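Long-range contacts in beta-lactamase (Klebsiella pneumoniae, PDB 6M5H), which probably hydrolyses the beta-lactam ring of antibiotics to give a substituted beta-amino acid, as a class C beta-lactamase: residues T62-F67 / M202-W207; A77-S82 / A254-A259; T152-S157 / N295-T300. The protein carries 1 engineered substitution. All coordinates share one frame; numbering follows the deposited sequence.

The three contacts lie apart in a single chain and do not touch one another. Contacts 1 and 2 are buried, while contact 3 is partly buried and reaches the surface through T300. Contact 2 alone joins two helices, 72-86 and 254-262. It is mostly apolar, with one serine hydroxyl bonded to a backbone carbonyl. Contact 1 joins two loops through main-chain bonds, with two waters bridging T62, N64 and N204. Contact 3 joins the end of strand 153-154 to a loop, using an arginine and several waters. Its F156 lies beside S71, which directly precedes helix 72-86. Contacts 1 and 3 sit on opposite sides of the chain's centre.

Contact 1 (T62-F67 / M202-W207); sequences TENTLF and MENYAW
L66 and Y205 form a single backbone bridge between two loops, with their CA atoms 4.6 Å apart. L66 N donates to N204 O at 2.8 Å, almost straight (171° at the hydrogen). A206 N returns a more bent bond to L66 O at 3.0 Å, in the carbonyl plane. L66 is thus held at both its N and its O. T65 CA adds a CH...O contact to N204 O at 3.3 Å.

N204 has the largest share of the contact. Its CB rests on N64 O at 3.3 Å. With CG beside the backbone N (chi1 -67°), its amide lies alongside N64 CB, with ND2 3.6 Å away. OD1 takes protons from two waters. One of these also bonds T62 OG1, and the other accepts from N64 ND2. N204 ND2 is bonded to Q201. On the other flank, the methyls T65 CG2 and A206 CB meet at 3.9 Å.

Segment 62-67 shapes itself with a type I turn from T62 to T65 and an ST turn at T62. Y205 turns away, stacks on H217 and bonds E68 through OH. L66 packs on V197 and T233. F67 and A206 both reach F328 of strand 328-335, and F67 pairs its backbone with T232 of strand 231-232.

Contact 2 (A77-S82 / A254-A259); sequences AATLAS and AKMQQA
S82 turns its OG away from its own backbone N (chi1 -174°), and this sends the hydroxyl across to the main chain of A259. T79 places its methyl CG2 in the same trans position. M256 bends at chi2, which brings SD round to that methyl. The result is a helix-helix packing in the class C beta-lactamase fold, between helix 72-86 and helix 254-262. Helix 72-86 begins right after S71, the residue that AMP binds covalently in another structure of this protein. The contact itself lies away from that site.

The two short segments pass 9.2 Å apart at their axes, with their N-to-C directions at 124°. They are closest at S82 and A259, whose CA atoms are 4.9 Å apart. The residues at this close point have small side chains. A259 CB points into the neighbouring helix and settles on its backbone, with S82 C at 3.8 Å and T79 O at 4.1 Å. Y83 and V86, further along the same helix, also touch A259.

T79 CG2 and M256 SD meet loosely at 4.4 Å on the flank. The hydroxyl of T79 does not serve this contact; it bonds T75 O within its own helix. M256 runs on to L184 and Q187 of helix 176-187, and L80 meets A179 there. A third helix therefore covers this side.

The single polar link of the pair is the hydroxyl of S82. OG donates to A259 O at 2.7 Å, in the plane of the carbonyl and on a lone pair, with a C=O...donor angle of 115°.

Contact 3 (T152-S157 / N295-T300); sequences THRVFS and NDMAMT. Engineered in segment 152-157: F156 (natural residue Tyr).
R154 reaches from strand 153-154 to the carbonyl of M297 in the facing loop. Beyond CB, CG lies anti to the backbone N (chi1 178°), and the chain stays extended through CD to NE. The side chain touches S302 and S270 on its way, and crosses that of M297 at about a right angle. NE bonds Q275. NH1 donates to M297 O at 3.0 Å, with the oxygen in the guanidinium plane and the donor tilted from the carbonyl plane; M297 CB lies 3.6 Å from the same NH1. NH2 forms a salt bridge to E280 and donates to a water.

F156 is engineered (tyrosine in nature), at a position that binds AMP in another structure of this protein; no AMP is bound here. Its CB and CD2 approach A298 O at 3.4 and 3.6 Å. The ring also meets S71, K321 and H119. One water accepts from F156 N, within reach of M297 O and T300 O. A second is shared between F156 O and A298 O.

The 295-300 loop thus offers mainly carbonyl oxygens, which compete for water protons. E280 probably balances the charge of buried R154, and M297 O helps fix its guanidinium.

Contact 1 (T62-F67 / M202-W207)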
loop_
_atom_site.group_PDB
_atom_site.type_symbol
_atom_site.label_atom_id
_atom_site.label_comp_id
_atom_site.label_asym_id
_atom_site.label_seq_id
_atom_site.Cartn_x
_atom_site.Cartn_y
_atom_site.Cartn_z
ATOM N N THR A 62 -20.189 -5.384 4.898
ATOM C CA THR A 62 -20.126 -6.306 6.024
ATOM C C THR A 62 -18.662 -6.540 6.375
ATOM O O THR A 62 -17.749 -6.040 5.695
ATOM C CB THR A 62 -20.753 -7.680 5.713
ATOM O OG1 THR A 62 -19.851 -8.442 4.903
ATOM C CG2 THR A 62 -22.081 -7.563 5.001
ATOM N N GLU A 63 -18.436 -7.377 7.386
ATOM C CA GLU A 63 -17.085 -7.739 7.782
ATOM C C GLU A 63 -16.332 -8.420 6.649
ATOM O O GLU A 63 -15.099 -8.415 6.651
ATOM C CB GLU A 63 -17.160 -8.685 8.980
ATOM C CG GLU A 63 -17.695 -8.039 10.241
ATOM C CD GLU A 63 -17.089 -6.663 10.525
ATOM O OE1 GLU A 63 -17.761 -5.848 11.150
ATOM O OE2 GLU A 63 -15.916 -6.429 10.175
ATOM N N ASN A 64 -17.039 -8.993 5.681
ATOM C CA ASN A 64 -16.401 -9.709 4.580
ATOM C C ASN A 64 -16.226 -8.888 3.324
ATOM O O ASN A 64 -15.699 -9.416 2.351
ATOM C CB ASN A 64 -17.180 -10.984 4.245
ATOM C CG ASN A 64 -17.155 -11.959 5.367
ATOM O OD1 ASN A 64 -16.148 -12.106 6.044
ATOM N ND2 ASN A 64 -18.264 -12.660 5.564
ATOM N N THR A 65 -16.668 -7.630 3.302
ATOM C CA THR A 65 -16.604 -6.861 2.059
ATOM C C THR A 65 -15.169 -6.622 1.610
ATOM O O THR A 65 -14.335 -6.162 2.392
ATOM C CB THR A 65 -17.327 -5.522 2.212
ATOM O OG1 THR A 65 -18.685 -5.778 2.594
ATOM C CG2 THR A 65 -17.300 -4.716 0.918
ATOM N N LEU A 66 -14.906 -6.925 0.352
ATOM C CA LEU A 66 -13.617 -6.707 -0.285
ATOM C C LEU A 66 -13.648 -5.387 -1.031
ATOM O O LEU A 66 -14.571 -5.111 -1.819
ATOM C CB LEU A 66 -13.322 -7.834 -1.276
ATOM C CG LEU A 66 -13.202 -9.235 -0.663
ATOM C CD1 LEU A 66 -13.324 -10.324 -1.714
ATOM C CD2 LEU A 66 -11.939 -9.389 0.117
ATOM N N PHE A 67 -12.599 -4.588 -0.819
ATOM C CA PHE A 67 -12.411 -3.337 -1.526
ATOM C C PHE A 67 -11.098 -3.411 -2.299
ATOM O O PHE A 67 -10.127 -4.037 -1.850
ATOM C CB PHE A 67 -12.260 -2.164 -0.520
ATOM C CG PHE A 67 -13.500 -1.876 0.287
ATOM C CD1 PHE A 67 -13.804 -2.599 1.434
ATOM C CD2 PHE A 67 -14.318 -0.817 -0.081
ATOM C CE1 PHE A 67 -14.934 -2.286 2.194
ATOM C CE2 PHE A 67 -15.448 -0.501 0.673
ATOM C CZ PHE A 67 -15.751 -1.229 1.813
ATOM N N MET A 202 -16.923 -13.434 -4.700
ATOM C CA MET A 202 -17.403 -12.389 -5.592
ATOM C C MET A 202 -18.620 -11.680 -5.009
ATOM O O MET A 202 -18.788 -10.468 -5.224
ATOM C CB MET A 202 -17.737 -12.963 -6.963
ATOM C CG MET A 202 -16.528 -13.313 -7.778
ATOM S SD MET A 202 -15.467 -11.890 -8.154
ATOM C CE MET A 202 -16.543 -10.961 -9.217
ATOM N N GLU A 203 -19.456 -12.397 -4.257
ATOM C CA GLU A 203 -20.605 -11.766 -3.627
ATOM C C GLU A 203 -20.176 -10.700 -2.628
ATOM O O GLU A 203 -20.983 -9.838 -2.257
ATOM C CB GLU A 203 -21.501 -12.833 -2.979
ATOM C CG GLU A 203 -20.878 -13.552 -1.765
ATOM C CD GLU A 203 -21.852 -14.506 -1.068
ATOM O OE1 GLU A 203 -22.977 -14.693 -1.583
ATOM O OE2 GLU A 203 -21.506 -15.049 0.004
ATOM N N ASN A 204 -18.942 -10.766 -2.146
ATOM C CA ASN A 204 -18.405 -9.841 -1.149
ATOM C C ASN A 204 -17.580 -8.731 -1.775
ATOM O O ASN A 204 -17.101 -7.850 -1.040
ATOM C CB ASN A 204 -17.558 -10.609 -0.125
ATOM C CG ASN A 204 -18.386 -11.537 0.717
ATOM O OD1 ASN A 204 -19.516 -11.208 1.076
ATOM N ND2 ASN A 204 -17.820 -12.674 1.095
ATOM N N TYR A 205 -17.359 -8.768 -3.072
ATOM C CA TYR A 205 -16.465 -7.820 -3.717
ATOM C C TYR A 205 -17.302 -6.591 -4.053
ATOM O O TYR A 205 -18.157 -6.638 -4.934
ATOM C CB TYR A 205 -15.879 -8.491 -4.954
ATOM C CG TYR A 205 -14.848 -7.732 -5.756
ATOM C CD1 TYR A 205 -14.350 -6.471 -5.381
ATOM C CD2 TYR A 205 -14.374 -8.282 -6.935
ATOM C CE1 TYR A 205 -13.412 -5.807 -6.178
ATOM C CE2 TYR A 205 -13.459 -7.629 -7.703
ATOM C CZ TYR A 205 -12.966 -6.403 -7.333
ATOM O OH TYR A 205 -12.064 -5.788 -8.152
ATOM N N ALA A 206 -17.101 -5.505 -3.302
ATOM C CA ALA A 206 -17.834 -4.277 -3.556
ATOM C C ALA A 206 -17.648 -3.829 -4.987
ATOM O O ALA A 206 -16.597 -4.043 -5.585
ATOM C CB ALA A 206 -17.318 -3.169 -2.626
ATOM N N TRP A 207 -18.650 -3.154 -5.523
ATOM C CA TRP A 207 -18.433 -2.404 -6.739
ATOM C C TRP A 207 -17.826 -1.060 -6.405
ATOM O O TRP A 207 -18.150 -0.461 -5.373
ATOM C CB TRP A 207 -19.747 -2.213 -7.495
ATOM C CG TRP A 207 -20.094 -3.464 -8.219
ATOM C CD1 TRP A 207 -20.952 -4.434 -7.817
ATOM C CD2 TRP A 207 -19.510 -3.912 -9.442
ATOM N NE1 TRP A 207 -20.960 -5.464 -8.734
ATOM C CE2 TRP A 207 -20.082 -5.165 -9.739
ATOM C CE3 TRP A 207 -18.567 -3.372 -10.322
ATOM C CZ2 TRP A 207 -19.743 -5.881 -10.885
ATOM C CZ3 TRP A 207 -18.242 -4.090 -11.454
ATOM C CH2 TRP A 207 -18.821 -5.323 -11.722
HETATM O O HOH W 1 -20.412 -8.903 2.311
HETATM O O HOH W 2 -20.515 -12.310 3.587
#

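Contact 2 (A77-S82 / A254-A259)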
loop_
_atom_site.group_PDB
_atom_site.type_symbol
_atom_site.label_atom_id
_atom_site.label_comp_id
_atom_site.label_asym_id
_atom_site.label_seq_id
_atom_site.Cartn_x
_atom_site.Cartn_y
_atom_site.Cartn_z
ATOM N N ALA A 77 4.336 -5.730 -2.327
ATOM C CA ALA A 77 5.513 -5.965 -3.154
ATOM C C ALA A 77 6.780 -5.676 -2.355
ATOM O O ALA A 77 7.757 -6.428 -2.435
ATOM C CB ALA A 77 5.461 -5.107 -4.418
ATOM N N ALA A 78 6.780 -4.612 -1.551
ATOM C CA ALA A 78 7.918 -4.318 -0.707
ATOM C C ALA A 78 8.108 -5.356 0.375
ATOM O O ALA A 78 9.251 -5.753 0.643
ATOM C CB ALA A 78 7.772 -2.957 -0.064
ATOM N N THR A 79 7.024 -5.791 1.023
ATOM C CA THR A 79 7.183 -6.827 2.026
ATOM C C THR A 79 7.769 -8.102 1.433
ATOM O O THR A 79 8.633 -8.750 2.052
ATOM C CB THR A 79 5.858 -7.062 2.753
ATOM O OG1 THR A 79 5.362 -5.836 3.310
ATOM C CG2 THR A 79 6.030 -8.067 3.890
ATOM N N LEU A 80 7.355 -8.451 0.211
ATOM C CA LEU A 80 7.940 -9.606 -0.460
ATOM C C LEU A 80 9.423 -9.396 -0.750
ATOM O O LEU A 80 10.238 -10.303 -0.523
ATOM C CB LEU A 80 7.205 -9.876 -1.760
ATOM C CG LEU A 80 7.633 -11.179 -2.448
ATOM C CD1 LEU A 80 7.168 -12.397 -1.661
ATOM C CD2 LEU A 80 7.099 -11.217 -3.870
ATOM N N ALA A 81 9.801 -8.218 -1.272
ATOM C CA ALA A 81 11.215 -7.961 -1.507
ATOM C C ALA A 81 12.010 -8.032 -0.212
ATOM O O ALA A 81 13.125 -8.556 -0.173
ATOM C CB ALA A 81 11.395 -6.601 -2.165
ATOM N N SER A 82 11.462 -7.475 0.867
ATOM C CA SER A 82 12.124 -7.521 2.160
ATOM C C SER A 82 12.273 -8.950 2.650
ATOM O O SER A 82 13.319 -9.314 3.209
ATOM C CB SER A 82 11.306 -6.669 3.111
ATOM O OG SER A 82 11.964 -6.547 4.337
ATOM N N ALA A 254 9.551 -16.035 12.026
ATOM C CA ALA A 254 10.512 -15.015 12.439
ATOM C C ALA A 254 11.020 -14.217 11.248
ATOM O O ALA A 254 11.113 -12.980 11.320
ATOM C CB ALA A 254 11.670 -15.639 13.218
ATOM N N LYS A 255 11.349 -14.895 10.144
ATOM C CA LYS A 255 11.784 -14.159 8.965
ATOM C C LYS A 255 10.705 -13.200 8.492
ATOM O O LYS A 255 11.008 -12.086 8.047
ATOM C CB LYS A 255 12.197 -15.114 7.843
ATOM C CG LYS A 255 13.602 -15.712 8.025
ATOM C CD LYS A 255 14.598 -14.664 8.520
ATOM C CE LYS A 255 16.047 -14.984 8.158
ATOM N NZ LYS A 255 16.665 -16.004 9.057
ATOM N N MET A 256 9.436 -13.594 8.598
ATOM C CA MET A 256 8.383 -12.700 8.138
ATOM C C MET A 256 8.263 -11.447 9.009
ATOM O O MET A 256 8.088 -10.340 8.477
ATOM C CB MET A 256 7.052 -13.435 7.992
ATOM C CG MET A 256 5.997 -12.587 7.311
ATOM S SD MET A 256 6.523 -12.043 5.681
ATOM C CE MET A 256 6.447 -13.631 4.830
ATOM N N GLN A 257 8.384 -11.566 10.332
ATOM C CA GLN A 257 8.352 -10.358 11.137
ATOM C C GLN A 257 9.507 -9.442 10.777
ATOM O O GLN A 257 9.342 -8.226 10.649
ATOM C CB GLN A 257 8.419 -10.708 12.617
ATOM C CG GLN A 257 8.347 -9.469 13.471
ATOM C CD GLN A 257 7.011 -8.742 13.342
ATOM O OE1 GLN A 257 6.002 -9.264 13.791
ATOM N NE2 GLN A 257 6.988 -7.576 12.698
ATOM N N GLN A 258 10.704 -10.012 10.647
ATOM C CA GLN A 258 11.854 -9.218 10.236
ATOM C C GLN A 258 11.595 -8.533 8.903
ATOM O O GLN A 258 11.959 -7.366 8.718
ATOM C CB GLN A 258 13.087 -10.114 10.113
ATOM C CG GLN A 258 13.531 -10.752 11.396
ATOM C CD GLN A 258 14.577 -11.841 11.174
ATOM O OE1 GLN A 258 15.135 -11.993 10.074
ATOM N NE2 GLN A 258 14.844 -12.608 12.228
ATOM N N ALA A 259 10.973 -9.245 7.969
ATOM C CA ALA A 259 10.704 -8.674 6.657
ATOM C C ALA A 259 9.746 -7.497 6.764
ATOM O O ALA A 259 9.975 -6.439 6.163
ATOM C CB ALA A 259 10.148 -9.765 5.755
#

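Contact 3 (T152-S157 / N295-T300)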
loop_
_atom_site.group_PDB
_atom_site.type_symbol
_atom_site.label_atom_id
_atom_site.label_comp_id
_atom_site.label_asym_id
_atom_site.label_seq_id
_atom_site.Cartn_x
_atom_site.Cartn_y
_atom_site.Cartn_z
ATOM N N THR A 152 18.464 10.395 -7.864
ATOM C CA THR A 152 18.475 11.837 -7.635
ATOM C C THR A 152 17.108 12.401 -7.313
ATOM O O THR A 152 17.023 13.440 -6.644
ATOM C CB THR A 152 19.053 12.597 -8.848
ATOM O OG1 THR A 152 18.260 12.355 -9.998
ATOM C CG2 THR A 152 20.537 12.237 -9.124
ATOM N N HIS A 153 16.059 11.758 -7.815
ATOM C CA HIS A 153 14.702 12.275 -7.698
ATOM C C HIS A 153 13.757 11.139 -7.345
ATOM O O HIS A 153 14.038 9.960 -7.619
ATOM C CB HIS A 153 14.255 12.896 -9.027
ATOM C CG HIS A 153 14.968 14.172 -9.353
ATOM N ND1 HIS A 153 16.258 14.195 -9.840
ATOM C CD2 HIS A 153 14.593 15.465 -9.200
ATOM C CE1 HIS A 153 16.640 15.455 -9.987
ATOM N NE2 HIS A 153 15.643 16.244 -9.629
ATOM N N ARG A 154 12.641 11.501 -6.717
ATOM C CA ARG A 154 11.561 10.578 -6.431
ATOM C C ARG A 154 10.429 10.849 -7.414
ATOM O O ARG A 154 9.947 11.986 -7.534
ATOM C CB ARG A 154 11.109 10.771 -5.002
ATOM C CG ARG A 154 9.948 9.885 -4.638
ATOM C CD ARG A 154 9.444 10.187 -3.237
ATOM N NE ARG A 154 8.377 9.276 -2.805
ATOM C CZ ARG A 154 7.101 9.394 -3.159
ATOM N NH1 ARG A 154 6.675 10.396 -3.927
ATOM N NH2 ARG A 154 6.224 8.510 -2.685
ATOM N N VAL A 155 10.013 9.798 -8.100
ATOM C CA VAL A 155 8.875 9.792 -9.004
ATOM C C VAL A 155 8.084 8.539 -8.661
ATOM O O VAL A 155 8.536 7.423 -8.939
ATOM C CB VAL A 155 9.317 9.764 -10.480
ATOM C CG1 VAL A 155 8.093 9.599 -11.387
ATOM C CG2 VAL A 155 10.136 11.019 -10.831
ATOM N N PHE A 156 6.944 8.706 -8.009
ATOM C CA PHE A 156 6.135 7.553 -7.640
ATOM C C PHE A 156 5.813 6.760 -8.912
ATOM O O PHE A 156 5.420 7.338 -9.927
ATOM C CB PHE A 156 4.848 8.083 -7.009
ATOM C CG PHE A 156 3.949 7.025 -6.466
ATOM C CD1 PHE A 156 4.290 6.324 -5.324
ATOM C CD2 PHE A 156 2.770 6.731 -7.102
ATOM C CE1 PHE A 156 3.436 5.358 -4.810
ATOM C CE2 PHE A 156 1.900 5.787 -6.595
ATOM C CZ PHE A 156 2.259 5.091 -5.463
ATOM N N SER A 157 6.017 5.439 -8.894
ATOM C CA SER A 157 5.992 4.676 -10.141
ATOM C C SER A 157 5.340 3.307 -10.014
ATOM O O SER A 157 5.792 2.459 -9.236
ATOM C CB SER A 157 7.415 4.515 -10.679
ATOM O OG SER A 157 7.406 3.752 -11.868
ATOM N N ASN A 295 1.458 13.714 1.652
ATOM C CA ASN A 295 0.546 12.873 0.898
ATOM C C ASN A 295 0.129 13.489 -0.427
ATOM O O ASN A 295 -0.819 13.013 -1.053
ATOM C CB ASN A 295 -0.660 12.487 1.759
ATOM C CG ASN A 295 -0.324 11.344 2.685
ATOM O OD1 ASN A 295 -0.384 10.196 2.277
ATOM N ND2 ASN A 295 0.073 11.645 3.913
ATOM N N ASP A 296 0.820 14.529 -0.856
ATOM C CA ASP A 296 0.562 15.164 -2.141
ATOM C C ASP A 296 1.803 15.042 -3.026
ATOM O O ASP A 296 2.285 16.043 -3.568
ATOM C CB ASP A 296 0.189 16.622 -1.875
ATOM C CG ASP A 296 -0.275 17.350 -3.114
ATOM O OD1 ASP A 296 -0.746 16.691 -4.044
ATOM O OD2 ASP A 296 -0.168 18.595 -3.120
ATOM N N MET A 297 2.327 13.822 -3.151
ATOM C CA MET A 297 3.569 13.534 -3.869
ATOM C C MET A 297 3.375 12.424 -4.893
ATOM O O MET A 297 4.333 11.737 -5.236
ATOM C CB MET A 297 4.682 13.165 -2.890
ATOM C CG MET A 297 4.958 14.222 -1.847
ATOM S SD MET A 297 6.355 13.797 -0.779
ATOM C CE MET A 297 7.730 14.225 -1.861
ATOM N N ALA A 298 2.140 12.213 -5.360
ATOM C CA ALA A 298 1.833 11.039 -6.163
ATOM C C ALA A 298 2.225 11.171 -7.625
ATOM O O ALA A 298 2.490 10.156 -8.259
ATOM C CB ALA A 298 0.328 10.762 -6.129
ATOM N N MET A 299 2.253 12.387 -8.173
ATOM C CA MET A 299 2.322 12.535 -9.613
ATOM C C MET A 299 3.378 13.511 -10.082
ATOM O O MET A 299 3.476 13.747 -11.292
ATOM C CB MET A 299 0.945 12.923 -10.189
ATOM C CG MET A 299 -0.124 11.869 -9.944
ATOM S SD MET A 299 -1.676 12.321 -10.696
ATOM C CE MET A 299 -2.183 13.658 -9.618
ATOM N N THR A 300 4.168 14.062 -9.191
ATOM C CA THR A 300 5.208 15.006 -9.557
ATOM C C THR A 300 6.567 14.497 -9.094
ATOM O O THR A 300 6.684 13.740 -8.113
ATOM C CB THR A 300 4.970 16.366 -8.893
ATOM O OG1 THR A 300 4.916 16.190 -7.477
ATOM C CG2 THR A 300 3.638 16.943 -9.350
HETATM O O HOH W 3 3.425 9.089 -3.225
HETATM O O HOH W 4 4.789 10.075 -10.255
HETATM O O HOH W 5 5.798 11.242 -7.593
#